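Local coordinates for protein alpha-rhamnosidase (Dictyoglomus thermophilum, PDB 6I60) that probably hydrolyses terminal non-reducing alpha-L-rhamnose residues from alpha-L-rhamnosides, as a multidomain bacterial alpha-L-rhamnosidase, at residues N141-K153 against E325-Y338. Residues are numbered along the deposited sequence; the frame is centred on the assembly and turned at random.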
loop_
_atom_site.group_PDB
_atom_site.type_symbol
_atom_site.label_atom_id
_atom_site.label_comp_id
_atom_site.label_asym_id
_atom_site.label_seq_id
_atom_site.Cartn_x
_atom_site.Cartn_y
_atom_site.Cartn_z
ATOM N N ASN A 141 -8.074 -15.031 -17.943
ATOM C CA ASN A 141 -8.322 -14.081 -18.973
ATOM C C ASN A 141 -9.668 -14.297 -19.660
ATOM O O ASN A 141 -9.703 -14.585 -20.842
ATOM C CB ASN A 141 -7.157 -14.063 -19.995
ATOM C CG ASN A 141 -5.767 -13.993 -19.340
ATOM O OD1 ASN A 141 -5.451 -14.720 -18.404
ATOM N ND2 ASN A 141 -4.921 -13.125 -19.875
ATOM N N GLU A 142 -10.746 -14.207 -18.889
ATOM C CA GLU A 142 -12.096 -14.270 -19.405
ATOM C C GLU A 142 -12.354 -15.415 -20.373
ATOM O O GLU A 142 -13.032 -15.249 -21.391
ATOM C CB GLU A 142 -12.355 -12.935 -20.084
ATOM C CG GLU A 142 -13.784 -12.619 -20.426
ATOM C CD GLU A 142 -13.884 -11.245 -21.018
ATOM O OE1 GLU A 142 -13.416 -10.303 -20.370
ATOM O OE2 GLU A 142 -14.390 -11.107 -22.143
ATOM N N GLU A 143 -11.817 -16.580 -20.030
ATOM C CA GLU A 143 -11.891 -17.780 -20.865
ATOM C C GLU A 143 -13.334 -18.275 -20.912
ATOM O O GLU A 143 -13.733 -19.205 -20.205
ATOM C CB GLU A 143 -10.950 -18.856 -20.338
ATOM C CG GLU A 143 -9.788 -19.170 -21.264
ATOM C CD GLU A 143 -10.145 -20.191 -22.331
ATOM O OE1 GLU A 143 -9.215 -20.770 -22.928
ATOM O OE2 GLU A 143 -11.351 -20.413 -22.574
ATOM N N ASN A 144 -14.122 -17.640 -21.785
ATOM C CA ASN A 144 -15.526 -17.985 -21.988
ATOM C C ASN A 144 -16.277 -17.991 -20.661
ATOM O O ASN A 144 -16.508 -19.054 -20.075
ATOM C CB ASN A 144 -15.649 -19.343 -22.687
ATOM C CG ASN A 144 -17.072 -19.657 -23.114
ATOM O OD1 ASN A 144 -17.678 -20.615 -22.636
ATOM N ND2 ASN A 144 -17.610 -18.849 -24.023
ATOM N N TRP A 145 -16.663 -16.804 -20.184
ATOM C CA TRP A 145 -17.234 -16.689 -18.847
ATOM C C TRP A 145 -18.620 -17.310 -18.737
ATOM O O TRP A 145 -19.046 -17.629 -17.622
ATOM C CB TRP A 145 -17.286 -15.220 -18.426
ATOM C CG TRP A 145 -16.193 -14.843 -17.473
ATOM C CD1 TRP A 145 -14.872 -14.675 -17.769
ATOM C CD2 TRP A 145 -16.324 -14.596 -16.067
ATOM N NE1 TRP A 145 -14.171 -14.336 -16.636
ATOM C CE2 TRP A 145 -15.040 -14.280 -15.578
ATOM C CE3 TRP A 145 -17.401 -14.609 -15.176
ATOM C CZ2 TRP A 145 -14.805 -13.981 -14.238
ATOM C CZ3 TRP A 145 -17.165 -14.311 -13.846
ATOM C CH2 TRP A 145 -15.877 -14.002 -13.389
ATOM N N LYS A 146 -19.337 -17.470 -19.853
ATOM C CA LYS A 146 -20.654 -18.107 -19.875
ATOM C C LYS A 146 -21.673 -17.372 -19.008
ATOM O O LYS A 146 -22.790 -17.097 -19.458
ATOM C CB LYS A 146 -20.550 -19.575 -19.444
ATOM C CG LYS A 146 -20.168 -20.516 -20.577
ATOM C CD LYS A 146 -20.221 -21.975 -20.153
ATOM C CE LYS A 146 -19.811 -22.889 -21.301
ATOM N NZ LYS A 146 -19.547 -24.288 -20.862
ATOM N N ALA A 147 -21.308 -17.069 -17.764
ATOM C CA ALA A 147 -22.163 -16.271 -16.897
ATOM C C ALA A 147 -22.321 -14.861 -17.452
ATOM O O ALA A 147 -21.402 -14.297 -18.053
ATOM C CB ALA A 147 -21.586 -16.215 -15.483
ATOM N N LYS A 148 -23.501 -14.289 -17.243
ATOM C CA LYS A 148 -23.820 -12.955 -17.721
ATOM C C LYS A 148 -24.095 -12.034 -16.540
ATOM O O LYS A 148 -24.372 -12.482 -15.424
ATOM C CB LYS A 148 -25.028 -12.978 -18.671
ATOM C CG LYS A 148 -25.109 -14.225 -19.547
ATOM C CD LYS A 148 -25.065 -13.874 -21.030
ATOM C CE LYS A 148 -25.086 -15.125 -21.901
ATOM N NZ LYS A 148 -23.732 -15.735 -22.045
ATOM N N TRP A 149 -24.008 -10.732 -16.800
ATOM C CA TRP A 149 -24.262 -9.730 -15.775
ATOM C C TRP A 149 -25.761 -9.608 -15.523
ATOM O O TRP A 149 -26.547 -9.463 -16.464
ATOM C CB TRP A 149 -23.676 -8.383 -16.193
ATOM C CG TRP A 149 -22.173 -8.344 -16.209
ATOM C CD1 TRP A 149 -21.352 -8.732 -17.228
ATOM C CD2 TRP A 149 -21.315 -7.887 -15.156
ATOM N NE1 TRP A 149 -20.036 -8.547 -16.876
ATOM C CE2 TRP A 149 -19.986 -8.030 -15.608
ATOM C CE3 TRP A 149 -21.540 -7.372 -13.875
ATOM C CZ2 TRP A 149 -18.888 -7.674 -14.824
ATOM C CZ3 TRP A 149 -20.448 -7.022 -13.098
ATOM C CH2 TRP A 149 -19.139 -7.174 -13.576
ATOM N N ILE A 150 -26.156 -9.665 -14.252
ATOM C CA ILE A 150 -27.558 -9.624 -13.863
ATOM C C ILE A 150 -27.800 -8.399 -12.990
ATOM O O ILE A 150 -26.888 -7.870 -12.349
ATOM C CB ILE A 150 -27.991 -10.908 -13.128
ATOM C CG1 ILE A 150 -27.020 -11.215 -11.990
ATOM C CG2 ILE A 150 -28.053 -12.075 -14.095
ATOM C CD1 ILE A 150 -27.550 -12.214 -10.998
ATOM N N THR A 151 -29.053 -7.940 -12.979
ATOM C CA THR A 151 -29.431 -6.742 -12.239
ATOM C C THR A 151 -30.929 -6.749 -11.983
ATOM O O THR A 151 -31.689 -7.468 -12.635
ATOM C CB THR A 151 -29.060 -5.461 -12.996
ATOM O OG1 THR A 151 -27.833 -5.651 -13.701
ATOM C CG2 THR A 151 -28.890 -4.302 -12.044
ATOM N N LYS A 152 -31.340 -5.931 -11.017
ATOM C CA LYS A 152 -32.735 -5.549 -10.903
ATOM C C LYS A 152 -33.102 -4.583 -12.026
ATOM O O LYS A 152 -32.240 -3.984 -12.676
ATOM C CB LYS A 152 -33.011 -4.899 -9.548
ATOM C CG LYS A 152 -33.162 -5.882 -8.411
ATOM C CD LYS A 152 -33.418 -5.180 -7.089
ATOM C CE LYS A 152 -34.637 -4.279 -7.164
ATOM N NZ LYS A 152 -35.870 -4.989 -6.729
ATOM N N LYS A 153 -34.404 -4.434 -12.249
ATOM C CA LYS A 153 -34.908 -3.527 -13.271
ATOM C C LYS A 153 -35.402 -2.204 -12.701
ATOM O O LYS A 153 -35.235 -1.163 -13.346
ATOM C CB LYS A 153 -36.032 -4.208 -14.062
ATOM C CG LYS A 153 -36.896 -3.277 -14.903
ATOM C CD LYS A 153 -38.029 -4.036 -15.589
ATOM C CE LYS A 153 -38.509 -5.214 -14.751
ATOM N NZ LYS A 153 -39.518 -6.042 -15.467
ATOM N N GLU A 325 -39.128 -10.844 -7.793
ATOM C CA GLU A 325 -38.978 -10.522 -9.203
ATOM C C GLU A 325 -37.698 -11.144 -9.746
ATOM O O GLU A 325 -36.727 -11.358 -9.017
ATOM C CB GLU A 325 -38.962 -9.007 -9.416
ATOM C CG GLU A 325 -37.982 -8.254 -8.528
ATOM C CD GLU A 325 -37.492 -6.961 -9.157
ATOM O OE1 GLU A 325 -36.787 -7.028 -10.187
ATOM O OE2 GLU A 325 -37.810 -5.876 -8.623
ATOM N N ASN A 326 -37.708 -11.445 -11.040
ATOM C CA ASN A 326 -36.547 -12.045 -11.676
ATOM C C ASN A 326 -35.539 -10.973 -12.073
ATOM O O ASN A 326 -35.896 -9.822 -12.341
ATOM C CB ASN A 326 -36.965 -12.854 -12.906
ATOM C CG ASN A 326 -37.617 -14.179 -12.543
ATOM O OD1 ASN A 326 -38.634 -14.216 -11.848
ATOM N ND2 ASN A 326 -37.034 -15.274 -13.016
ATOM N N ALA A 327 -34.268 -11.361 -12.101
ATOM C CA ALA A 327 -33.218 -10.449 -12.525
ATOM C C ALA A 327 -33.235 -10.282 -14.042
ATOM O O ALA A 327 -33.742 -11.129 -14.784
ATOM C CB ALA A 327 -31.848 -10.950 -12.067
ATOM N N ILE A 328 -32.671 -9.166 -14.500
ATOM C CA ILE A 328 -32.580 -8.858 -15.920
ATOM C C ILE A 328 -31.107 -8.755 -16.304
ATOM O O ILE A 328 -30.221 -8.669 -15.453
ATOM C CB ILE A 328 -33.336 -7.567 -16.290
ATOM C CG1 ILE A 328 -32.502 -6.336 -15.939
ATOM C CG2 ILE A 328 -34.682 -7.516 -15.585
ATOM C CD1 ILE A 328 -33.125 -5.037 -16.392
ATOM N N LEU A 329 -30.856 -8.770 -17.611
ATOM C CA LEU A 329 -29.496 -8.649 -18.113
ATOM C C LEU A 329 -28.965 -7.240 -17.881
ATOM O O LEU A 329 -29.706 -6.257 -17.960
ATOM C CB LEU A 329 -29.438 -8.979 -19.605
ATOM C CG LEU A 329 -29.597 -10.439 -20.032
ATOM C CD1 LEU A 329 -28.912 -11.379 -19.050
ATOM C CD2 LEU A 329 -31.065 -10.788 -20.192
ATOM N N ALA A 330 -27.671 -7.147 -17.596
ATOM C CA ALA A 330 -27.001 -5.873 -17.399
ATOM C C ALA A 330 -26.092 -5.568 -18.578
ATOM O O ALA A 330 -25.522 -6.472 -19.195
ATOM C CB ALA A 330 -26.166 -5.874 -16.119
ATOM N N GLU A 331 -25.959 -4.292 -18.883
ATOM C CA GLU A 331 -24.892 -3.873 -19.771
ATOM C C GLU A 331 -23.574 -4.064 -19.031
ATOM O O GLU A 331 -23.423 -3.543 -17.919
ATOM C CB GLU A 331 -25.080 -2.421 -20.193
ATOM C CG GLU A 331 -25.944 -2.248 -21.427
ATOM C CD GLU A 331 -25.470 -1.114 -22.311
ATOM O OE1 GLU A 331 -24.306 -1.162 -22.764
ATOM O OE2 GLU A 331 -26.260 -0.177 -22.553
ATOM N N PRO A 332 -22.622 -4.815 -19.578
ATOM C CA PRO A 332 -21.348 -5.032 -18.876
ATOM C C PRO A 332 -20.654 -3.715 -18.582
ATOM O O PRO A 332 -20.883 -2.714 -19.277
ATOM C CB PRO A 332 -20.536 -5.888 -19.864
ATOM C CG PRO A 332 -21.231 -5.736 -21.186
ATOM C CD PRO A 332 -22.674 -5.520 -20.868
ATOM N N PRO A 333 -19.803 -3.670 -17.551
ATOM C CA PRO A 333 -19.115 -2.411 -17.221
ATOM C C PRO A 333 -18.121 -1.964 -18.279
ATOM O O PRO A 333 -17.662 -0.815 -18.223
ATOM C CB PRO A 333 -18.402 -2.729 -15.896
ATOM C CG PRO A 333 -18.952 -4.054 -15.439
ATOM C CD PRO A 333 -19.408 -4.770 -16.661
ATOM N N GLY A 334 -17.782 -2.828 -19.236
ATOM C CA GLY A 334 -16.866 -2.495 -20.302
ATOM C C GLY A 334 -15.438 -2.929 -20.066
ATOM O O GLY A 334 -14.645 -2.941 -21.017
ATOM N N GLY A 335 -15.088 -3.292 -18.837
ATOM C CA GLY A 335 -13.722 -3.642 -18.516
ATOM C C GLY A 335 -13.461 -5.135 -18.587
ATOM O O GLY A 335 -14.348 -5.954 -18.362
ATOM N N LYS A 336 -12.218 -5.477 -18.914
ATOM C CA LYS A 336 -11.805 -6.873 -18.914
ATOM C C LYS A 336 -11.757 -7.400 -17.487
ATOM O O LYS A 336 -11.249 -6.737 -16.578
ATOM C CB LYS A 336 -10.439 -7.028 -19.583
ATOM C CG LYS A 336 -10.331 -6.359 -20.946
ATOM C CD LYS A 336 -10.841 -7.265 -22.054
ATOM C CE LYS A 336 -11.683 -6.491 -23.055
ATOM N NZ LYS A 336 -12.988 -6.069 -22.475
ATOM N N LEU A 337 -12.296 -8.599 -17.289
ATOM C CA LEU A 337 -12.404 -9.190 -15.961
ATOM C C LEU A 337 -11.134 -9.982 -15.670
ATOM O O LEU A 337 -10.893 -11.032 -16.273
ATOM C CB LEU A 337 -13.653 -10.061 -15.860
ATOM C CG LEU A 337 -14.953 -9.260 -15.723
ATOM C CD1 LEU A 337 -15.560 -8.951 -17.086
ATOM C CD2 LEU A 337 -15.957 -9.979 -14.837
ATOM N N TYR A 338 -10.326 -9.472 -14.744
ATOM C CA TYR A 338 -9.036 -10.042 -14.383
ATOM C C TYR A 338 -9.040 -10.421 -12.907
ATOM O O TYR A 338 -9.903 -10.000 -12.133
ATOM C CB TYR A 338 -7.906 -9.047 -14.678
ATOM C CG TYR A 338 -6.542 -9.669 -14.872
ATOM C CD1 TYR A 338 -6.273 -10.480 -15.966
ATOM C CD2 TYR A 338 -5.515 -9.428 -13.967
ATOM C CE1 TYR A 338 -5.023 -11.042 -16.150
ATOM C CE2 TYR A 338 -4.261 -9.985 -14.142
ATOM C CZ TYR A 338 -4.021 -10.790 -15.235
ATOM O OH TYR A 338 -2.777 -11.347 -15.413
#
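Trp149 lies with one indole face against Pro332 and Pro333. Pro333 CD sits 3.7 Å from the centroid of the six-membered ring, 23° off its normal, and Pro332 CA makes a second CH-pi contact over the five-membered ring of Trp149. The Trp149 CG is anti to the carbonyl carbon (chi1 -69°), which swings the indole along the 330-337 chain until CZ2 meets Leu337 CD2 at 3.7 Å. The same methyl, Leu337 CD2, also lies over one face of the Trp145 ring. With an alanine at Trp149, Pro332 and Pro333 would probably lose the indole face they lie against, and Leu337 CD2 one of its aromatic neighbours.

Beyond the indole, the backbones pair antiparallel. Ala330 N bonds to Trp149 O, whereas Ile328 N gives Thr151 O a nearly straight bond of 2.7 Å (N-H...O 176°), and Thr151 N returns one to Ile328 O. At the far end Lys152 NZ bridges to Glu325 OE2 at 2.9 Å, coming from above the carboxylate plane; bends at chi3 and chi4 carry the ammonium there, and Tyr291 adds a cation-pi partner. Ile266 of strand 264-273 touches Trp149, while Tyr229 meets Trp145 edge-to-face. The short pairing of strand 150-151 with strand 325-329 of the rhamnosidase N-terminal domain is thus held between CH-pi and apolar packing at one end and a salt bridge at the other.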